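Local coordinates for protein glutamine cyclotransferase (Tannerella forsythia, PDB 6QRO) that probably converts N-terminal glutamine of peptides into pyroglutamate, as a zinc-dependent glutaminyl cyclase of the mammalian-like type II group, at residues A95-K100 with A151-I156; E39-F44 with Q55-Y60; Y60-L65 with Q90-A95. All blocks are in the same frame, centred on the assembly; numbering follows the deposited sequence.

Interaction 1 (A95-K100 with A151-I156); sequences AFQPEK and AKAPAI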
# COMPACT_ATOMS: atom_id res chain seq x y z
N ALA A 95 5.14 12.28 -8.02
CA ALA A 95 6.58 12.32 -8.20
C ALA A 95 7.08 13.60 -7.54
O ALA A 95 6.71 14.70 -7.95
CB ALA A 95 6.96 12.29 -9.68
N PHE A 96 7.94 13.44 -6.54
CA PHE A 96 8.43 14.57 -5.76
C PHE A 96 9.84 14.90 -6.21
O PHE A 96 10.66 14.00 -6.40
CB PHE A 96 8.38 14.28 -4.26
CG PHE A 96 6.98 14.19 -3.70
CD1 PHE A 96 6.24 13.02 -3.80
CD2 PHE A 96 6.40 15.28 -3.06
CE1 PHE A 96 4.97 12.95 -3.27
CE2 PHE A 96 5.14 15.21 -2.53
CZ PHE A 96 4.42 14.04 -2.65
N GLN A 97 10.09 16.19 -6.40
CA GLN A 97 11.32 16.69 -7.02
C GLN A 97 11.62 15.86 -8.27
O GLN A 97 12.67 15.20 -8.34
CB GLN A 97 12.49 16.67 -6.06
CG GLN A 97 12.21 17.31 -4.70
CD GLN A 97 13.37 17.13 -3.74
OE1 GLN A 97 14.18 18.05 -3.55
NE2 GLN A 97 13.49 15.93 -3.18
N PRO A 98 10.73 15.87 -9.26
CA PRO A 98 10.87 14.96 -10.41
C PRO A 98 12.14 15.17 -11.23
O PRO A 98 12.42 14.34 -12.11
CB PRO A 98 9.62 15.25 -11.24
CG PRO A 98 9.29 16.66 -10.92
CD PRO A 98 9.66 16.87 -9.48
N GLU A 99 12.89 16.26 -11.01
CA GLU A 99 14.16 16.40 -11.71
C GLU A 99 15.27 15.58 -11.05
O GLU A 99 16.26 15.27 -11.71
CB GLU A 99 14.57 17.87 -11.82
CG GLU A 99 15.07 18.51 -10.52
CD GLU A 99 13.95 18.93 -9.60
OE1 GLU A 99 12.77 18.72 -9.97
OE2 GLU A 99 14.25 19.49 -8.51
N LYS A 100 15.11 15.18 -9.78
CA LYS A 100 16.13 14.37 -9.12
C LYS A 100 16.17 12.98 -9.76
O LYS A 100 15.14 12.31 -9.86
CB LYS A 100 15.83 14.20 -7.63
CG LYS A 100 15.68 15.44 -6.75
CD LYS A 100 16.98 15.87 -6.11
CE LYS A 100 16.73 16.98 -5.09
NZ LYS A 100 17.84 17.15 -4.10
N ALA A 151 7.35 19.85 3.51
CA ALA A 151 7.77 20.78 4.56
C ALA A 151 9.29 20.76 4.75
O ALA A 151 9.88 21.79 5.11
CB ALA A 151 7.06 20.44 5.87
N LYS A 152 9.93 19.62 4.51
CA LYS A 152 11.37 19.43 4.65
C LYS A 152 11.78 18.54 3.49
O LYS A 152 11.62 17.32 3.55
CB LYS A 152 11.73 18.77 5.98
CG LYS A 152 13.21 18.37 6.08
CD LYS A 152 13.55 17.63 7.39
CE LYS A 152 14.89 16.91 7.26
NZ LYS A 152 15.21 16.00 8.39
N ALA A 153 12.33 19.15 2.44
CA ALA A 153 12.62 18.39 1.24
C ALA A 153 13.73 17.39 1.54
O ALA A 153 14.73 17.76 2.18
CB ALA A 153 13.01 19.31 0.09
N PRO A 154 13.58 16.12 1.17
CA PRO A 154 14.68 15.17 1.33
C PRO A 154 15.74 15.39 0.26
O PRO A 154 15.51 16.04 -0.75
CB PRO A 154 13.99 13.81 1.18
CG PRO A 154 12.81 14.09 0.30
CD PRO A 154 12.36 15.49 0.65
N ALA A 155 16.89 14.75 0.47
CA ALA A 155 17.96 14.88 -0.51
C ALA A 155 17.65 14.10 -1.78
O ALA A 155 18.10 14.48 -2.87
CB ALA A 155 19.30 14.42 0.09
N ILE A 156 16.91 13.00 -1.66
CA ILE A 156 16.62 12.14 -2.79
C ILE A 156 15.20 12.42 -3.28
O ILE A 156 14.34 12.90 -2.54
CB ILE A 156 16.76 10.64 -2.43
CG1 ILE A 156 15.95 10.33 -1.17
CG2 ILE A 156 18.22 10.26 -2.32
CD1 ILE A 156 15.61 8.86 -0.98
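The side-chain amide of Q97 meets the carbonyl of P154 edge on: P154 O lies only 14° out of the amide plane, in front of the NH2 end, while the carbonyl group is met from above its own plane, with NE2 35° out of it. This hydrogen bond, from Q97 NE2 to P154 O, measures 3.2 Å. The proline ring lies beside the same nitrogen, with P154 CG 4.0 Å from Q97 NE2, and at the other end of the amide Q97 OE1 comes within 4.0 Å of A153 CB. I156 O is near NE2 as well, but at an angle too poor for a bond.

K100 makes the second link. A bend at chi2 (-91°) brings CD to 3.7 Å from A155 O, and the chain beyond it runs out extended until NZ donates to A155 O at 3.0 Å, again from above the carbonyl plane. Both donors rise from one type I turn, Q97 to K100, which is closed by K100 N to Q97 O at 2.8 Å and gripped by the guanidinium of R103, bound to the carbonyls of F96, Q97 and K100. The turn follows strand 86-96, and the loop 151-156 that it meets leads into the antiparallel neighbour strand 157-163, where F96 and I158 share a backbone hydrogen bond.

The chemistry is one-sided: side chains of the turn donate and backbone carbonyls of an irregular loop accept. The positive charge of K100 would be expected to strengthen its bond by polarising the A155 carbonyl.

Interaction 2 (E39-F44 with Q55-Y60); sequences ERQVAF and QRCADY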
# COMPACT_ATOMS: atom_id res chain seq x y z
N GLU A 39 -9.28 7.97 7.49
CA GLU A 39 -10.70 8.21 7.76
C GLU A 39 -11.36 8.89 6.57
O GLU A 39 -12.52 8.60 6.25
CB GLU A 39 -10.83 9.07 9.02
CG GLU A 39 -12.20 9.11 9.74
CD GLU A 39 -13.22 10.06 9.12
OE1 GLU A 39 -12.87 10.99 8.36
OE2 GLU A 39 -14.41 9.86 9.40
N ARG A 40 -10.63 9.78 5.90
CA ARG A 40 -11.22 10.51 4.78
C ARG A 40 -11.51 9.58 3.62
O ARG A 40 -12.58 9.66 3.01
CB ARG A 40 -10.30 11.65 4.32
CG ARG A 40 -10.18 12.84 5.29
CD ARG A 40 -11.36 13.82 5.21
NE ARG A 40 -11.81 14.13 3.86
CZ ARG A 40 -11.50 15.24 3.19
NH1 ARG A 40 -11.98 15.46 1.97
NH2 ARG A 40 -10.71 16.16 3.75
N GLN A 41 -10.56 8.69 3.29
CA GLN A 41 -10.77 7.71 2.23
C GLN A 41 -11.97 6.82 2.53
O GLN A 41 -12.91 6.74 1.74
CB GLN A 41 -9.51 6.86 2.08
CG GLN A 41 -8.25 7.60 1.68
CD GLN A 41 -7.02 6.71 1.80
OE1 GLN A 41 -6.86 5.76 1.04
NE2 GLN A 41 -6.15 7.02 2.77
N VAL A 42 -11.94 6.15 3.69
CA VAL A 42 -13.00 5.23 4.09
C VAL A 42 -14.34 5.96 4.17
O VAL A 42 -15.39 5.35 3.98
CB VAL A 42 -12.63 4.53 5.42
CG1 VAL A 42 -13.79 3.71 5.98
CG2 VAL A 42 -11.43 3.65 5.26
N ALA A 43 -14.32 7.26 4.47
CA ALA A 43 -15.56 8.03 4.59
C ALA A 43 -16.28 8.18 3.26
O ALA A 43 -17.48 8.48 3.24
CB ALA A 43 -15.29 9.42 5.16
N PHE A 44 -15.57 7.97 2.14
CA PHE A 44 -16.22 7.94 0.83
C PHE A 44 -17.15 6.74 0.65
O PHE A 44 -17.97 6.75 -0.26
CB PHE A 44 -15.17 7.93 -0.29
CG PHE A 44 -14.48 9.25 -0.49
CD1 PHE A 44 -15.17 10.33 -1.02
CD2 PHE A 44 -13.14 9.41 -0.16
CE1 PHE A 44 -14.53 11.55 -1.22
CE2 PHE A 44 -12.49 10.64 -0.36
CZ PHE A 44 -13.19 11.70 -0.89
N GLN A 55 -14.31 6.92 -7.59
CA GLN A 55 -13.95 8.09 -8.40
C GLN A 55 -13.69 9.32 -7.54
O GLN A 55 -12.70 10.03 -7.74
CB GLN A 55 -15.04 8.38 -9.43
CG GLN A 55 -14.76 9.61 -10.28
CD GLN A 55 -13.57 9.45 -11.21
OE1 GLN A 55 -13.38 8.40 -11.82
NE2 GLN A 55 -12.76 10.50 -11.33
N ARG A 56 -14.58 9.60 -6.59
CA ARG A 56 -14.36 10.73 -5.69
C ARG A 56 -13.06 10.56 -4.91
O ARG A 56 -12.35 11.55 -4.66
CB ARG A 56 -15.54 10.90 -4.74
CG ARG A 56 -16.71 11.60 -5.35
CD ARG A 56 -17.69 12.00 -4.27
NE ARG A 56 -19.04 12.23 -4.77
CZ ARG A 56 -19.37 13.20 -5.63
NH1 ARG A 56 -18.46 14.05 -6.07
NH2 ARG A 56 -20.62 13.32 -6.03
N CYS A 57 -12.75 9.33 -4.52
CA CYS A 57 -11.52 9.08 -3.78
C CYS A 57 -10.28 9.25 -4.66
O CYS A 57 -9.26 9.75 -4.20
CB CYS A 57 -11.57 7.69 -3.17
SG CYS A 57 -10.29 7.46 -2.02
N ALA A 58 -10.36 8.83 -5.93
CA ALA A 58 -9.28 9.08 -6.88
C ALA A 58 -8.93 10.57 -6.96
O ALA A 58 -7.75 10.95 -6.94
CB ALA A 58 -9.66 8.54 -8.25
N ASP A 59 -9.95 11.43 -7.11
CA ASP A 59 -9.68 12.87 -7.10
C ASP A 59 -9.04 13.29 -5.80
O ASP A 59 -8.08 14.07 -5.78
CB ASP A 59 -10.96 13.70 -7.32
CG ASP A 59 -11.37 13.77 -8.75
OD1 ASP A 59 -10.53 13.53 -9.63
OD2 ASP A 59 -12.54 14.10 -9.02
N TYR A 60 -9.54 12.76 -4.69
CA TYR A 60 -9.06 13.17 -3.38
C TYR A 60 -7.58 12.81 -3.21
O TYR A 60 -6.77 13.66 -2.81
CB TYR A 60 -9.93 12.54 -2.30
CG TYR A 60 -9.40 12.77 -0.94
CD1 TYR A 60 -9.47 14.03 -0.36
CD2 TYR A 60 -8.85 11.73 -0.20
CE1 TYR A 60 -8.99 14.25 0.90
CE2 TYR A 60 -8.36 11.95 1.07
CZ TYR A 60 -8.43 13.21 1.61
OH TYR A 60 -7.95 13.43 2.87
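Y60 and F44 are brought together by opposite choices at the first torsion: Y60 CG stands anti to its backbone N (chi1 173°), whereas F44 CG stands anti to its carbonyl carbon, beside N (chi1 -74°). The setting is an antiparallel helix pair, helix 31-43 followed through a short loop by helix 52-67, with the axes of the segments 9.9 Å apart and 154° between their directions. F44, at the end of this first segment, reaches over the second helix.

The F44 ring lies over the backbone of that helix, one face offset above C57 CA and the carbonyl carbon of R56, and its atoms meet several side chains. CE1 touches R56 CB, CD2 sits 3.8 Å from C57 CB, and CZ is 3.6 Å from Y60 CB. C57 SG lies 4.8 Å from the centroid of the F44 ring, an oblique sulfur-aromatic contact. The rings of F44 and Y60 are inclined to each other, with Y60 CD2 in the plane of the F44 ring at its edge.

Y60 projects across to the first helix. At its edge, near the ring plane, lies Q41 CG. The R40 chain is bent at chi2 and chi3; its guanidinium has Y60 CE1 over one face, offset toward the rim, with R40 NH1 3.4 Å from that carbon.

Q41 is buried: NE2 is bonded to Y37 O of its own helix, and its side chain is about 13 Å from the bound zinc ion, well beyond coordinating distance. At the far end of the tyrosine, Y60 OH rests against aliphatic carbon, 3.3 Å from R40 CB.

Interaction 3 (Y60-L65 with Q90-A95); sequences YLAGEL and QNIVGA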
# COMPACT_ATOMS: atom_id res chain seq x y z
N TYR A 60 -9.54 12.76 -4.69
CA TYR A 60 -9.06 13.17 -3.38
C TYR A 60 -7.58 12.81 -3.21
O TYR A 60 -6.77 13.66 -2.81
CB TYR A 60 -9.93 12.54 -2.30
CG TYR A 60 -9.40 12.77 -0.94
CD1 TYR A 60 -9.47 14.03 -0.36
CD2 TYR A 60 -8.85 11.73 -0.20
CE1 TYR A 60 -8.99 14.25 0.90
CE2 TYR A 60 -8.36 11.95 1.07
CZ TYR A 60 -8.43 13.21 1.61
OH TYR A 60 -7.95 13.43 2.87
N LEU A 61 -7.22 11.58 -3.56
CA LEU A 61 -5.84 11.14 -3.39
C LEU A 61 -4.87 11.93 -4.26
O LEU A 61 -3.86 12.45 -3.77
CB LEU A 61 -5.74 9.66 -3.71
CG LEU A 61 -6.47 8.77 -2.71
CD1 LEU A 61 -6.33 7.32 -3.16
CD2 LEU A 61 -5.86 8.99 -1.34
N ALA A 62 -5.17 12.06 -5.56
CA ALA A 62 -4.30 12.82 -6.45
C ALA A 62 -4.24 14.30 -6.05
O ALA A 62 -3.16 14.91 -6.09
CB ALA A 62 -4.78 12.66 -7.89
N GLY A 63 -5.37 14.88 -5.67
CA GLY A 63 -5.38 16.27 -5.26
C GLY A 63 -4.46 16.53 -4.09
O GLY A 63 -3.71 17.51 -4.09
N GLU A 64 -4.48 15.64 -3.09
CA GLU A 64 -3.62 15.79 -1.92
C GLU A 64 -2.15 15.68 -2.29
O GLU A 64 -1.31 16.38 -1.71
CB GLU A 64 -3.96 14.76 -0.84
CG GLU A 64 -5.25 15.09 -0.12
CD GLU A 64 -5.16 16.42 0.60
OE1 GLU A 64 -4.28 16.61 1.45
OE2 GLU A 64 -5.98 17.30 0.29
N LEU A 65 -1.81 14.77 -3.21
CA LEU A 65 -0.42 14.66 -3.65
C LEU A 65 0.05 15.96 -4.28
O LEU A 65 1.19 16.39 -4.07
CB LEU A 65 -0.25 13.51 -4.65
CG LEU A 65 -0.41 12.09 -4.13
CD1 LEU A 65 -0.10 11.11 -5.25
CD2 LEU A 65 0.49 11.87 -2.93
N GLN A 90 -7.40 3.79 -11.89
CA GLN A 90 -6.51 4.95 -11.84
C GLN A 90 -5.31 4.57 -10.97
O GLN A 90 -5.47 4.36 -9.77
CB GLN A 90 -7.18 6.21 -11.27
CG GLN A 90 -8.32 6.82 -12.04
CD GLN A 90 -9.70 6.49 -11.48
OE1 GLN A 90 -9.81 5.86 -10.45
NE2 GLN A 90 -10.73 6.96 -12.15
N ASN A 91 -4.14 4.40 -11.59
CA ASN A 91 -2.88 4.38 -10.85
C ASN A 91 -2.42 5.81 -10.61
O ASN A 91 -2.26 6.58 -11.57
CB ASN A 91 -1.78 3.62 -11.60
CG ASN A 91 -2.06 2.11 -11.72
OD1 ASN A 91 -2.70 1.50 -10.86
ND2 ASN A 91 -1.53 1.51 -12.76
N ILE A 92 -2.21 6.18 -9.35
CA ILE A 92 -1.94 7.56 -8.96
C ILE A 92 -0.48 7.68 -8.53
O ILE A 92 -0.06 7.04 -7.55
CB ILE A 92 -2.89 8.03 -7.86
CG1 ILE A 92 -4.34 7.82 -8.31
CG2 ILE A 92 -2.64 9.52 -7.54
CD1 ILE A 92 -5.36 7.84 -7.19
N VAL A 93 0.29 8.48 -9.26
CA VAL A 93 1.72 8.65 -9.03
C VAL A 93 1.98 10.09 -8.63
O VAL A 93 1.68 11.03 -9.38
CB VAL A 93 2.57 8.28 -10.26
CG1 VAL A 93 4.07 8.53 -9.97
CG2 VAL A 93 2.35 6.83 -10.66
N GLY A 94 2.60 10.27 -7.47
CA GLY A 94 3.05 11.58 -7.07
C GLY A 94 4.56 11.53 -7.10
O GLY A 94 5.18 10.75 -6.36
N ALA A 95 5.14 12.28 -8.02
CA ALA A 95 6.58 12.32 -8.20
C ALA A 95 7.08 13.60 -7.54
O ALA A 95 6.71 14.70 -7.95
CB ALA A 95 6.96 12.29 -9.68
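I92 is the main bump on the strand side, and the hollow that takes it is lined by L61, A62 and L65 of helix 52-67. Its two branches go to different places. CG2, anti to the backbone N, fits between A62 and L65, with I92 CG2 3.8 Å from A62 CB and an equal 3.8 Å from L65 CD1. The longer branch leans toward the preceding residue of the helix, where I92 CD1 approaches L61 CB to 3.9 Å. The L61 and I92 side chains cross at about a right angle, and the isoleucine tip meets L61 at CB.

The complementary bump comes from the helix. L65, extended beyond CG (chi2 -176°), sends CD1 onto the strand at G94, where the absence of a side chain leaves a dip in the surface. The methyl settles there against bare backbone, L65 CD1 lying 3.6 Å from G94 N and 3.7 Å from G94 CA. I92 thus supplies a bump and G94 a dip beside it, and L65 CD1 touches both. V93, between them, turns its CB away from the helix; its side chain touches V161 of strand 157-163.

The surroundings extend the same apolar layer. L65 also touches V72 and F162 on the strands flanking 86-96, and L61 touches V139 and L143 of helix 132-151.

The axes of segments 60-65 and 90-95 run side by side and nearly parallel, 6° between their directions and 8.7 Å apart at closest approach. A helix laid lengthwise on a mixed sheet through an aliphatic layer is the arrangement characteristic of alpha/beta folds, here in a protein of the M28 zinc-peptidase family.

How the interactions relate
Followed from the N terminus, the three contacts come in series, none nested within or crossing another. Interaction 2 closes first, bringing helix 52-67 back against helix 31-43 across a short loop. Interaction 3 then lays that helix on strand 86-96 after the chain has formed strand 71-80; Y60 belongs to both contacts. Interaction 1 has the longest loop, which includes strand 103-109 and helix 132-151, and joins the exit of strand 86-96 to the approach to strand 157-163. It shares A95 with interaction 3, and F96 CZ packs on L65 O. Together they tie the N-terminal helix pair to the sheet and the end of strand 86-96 to the loop before strand 157-163.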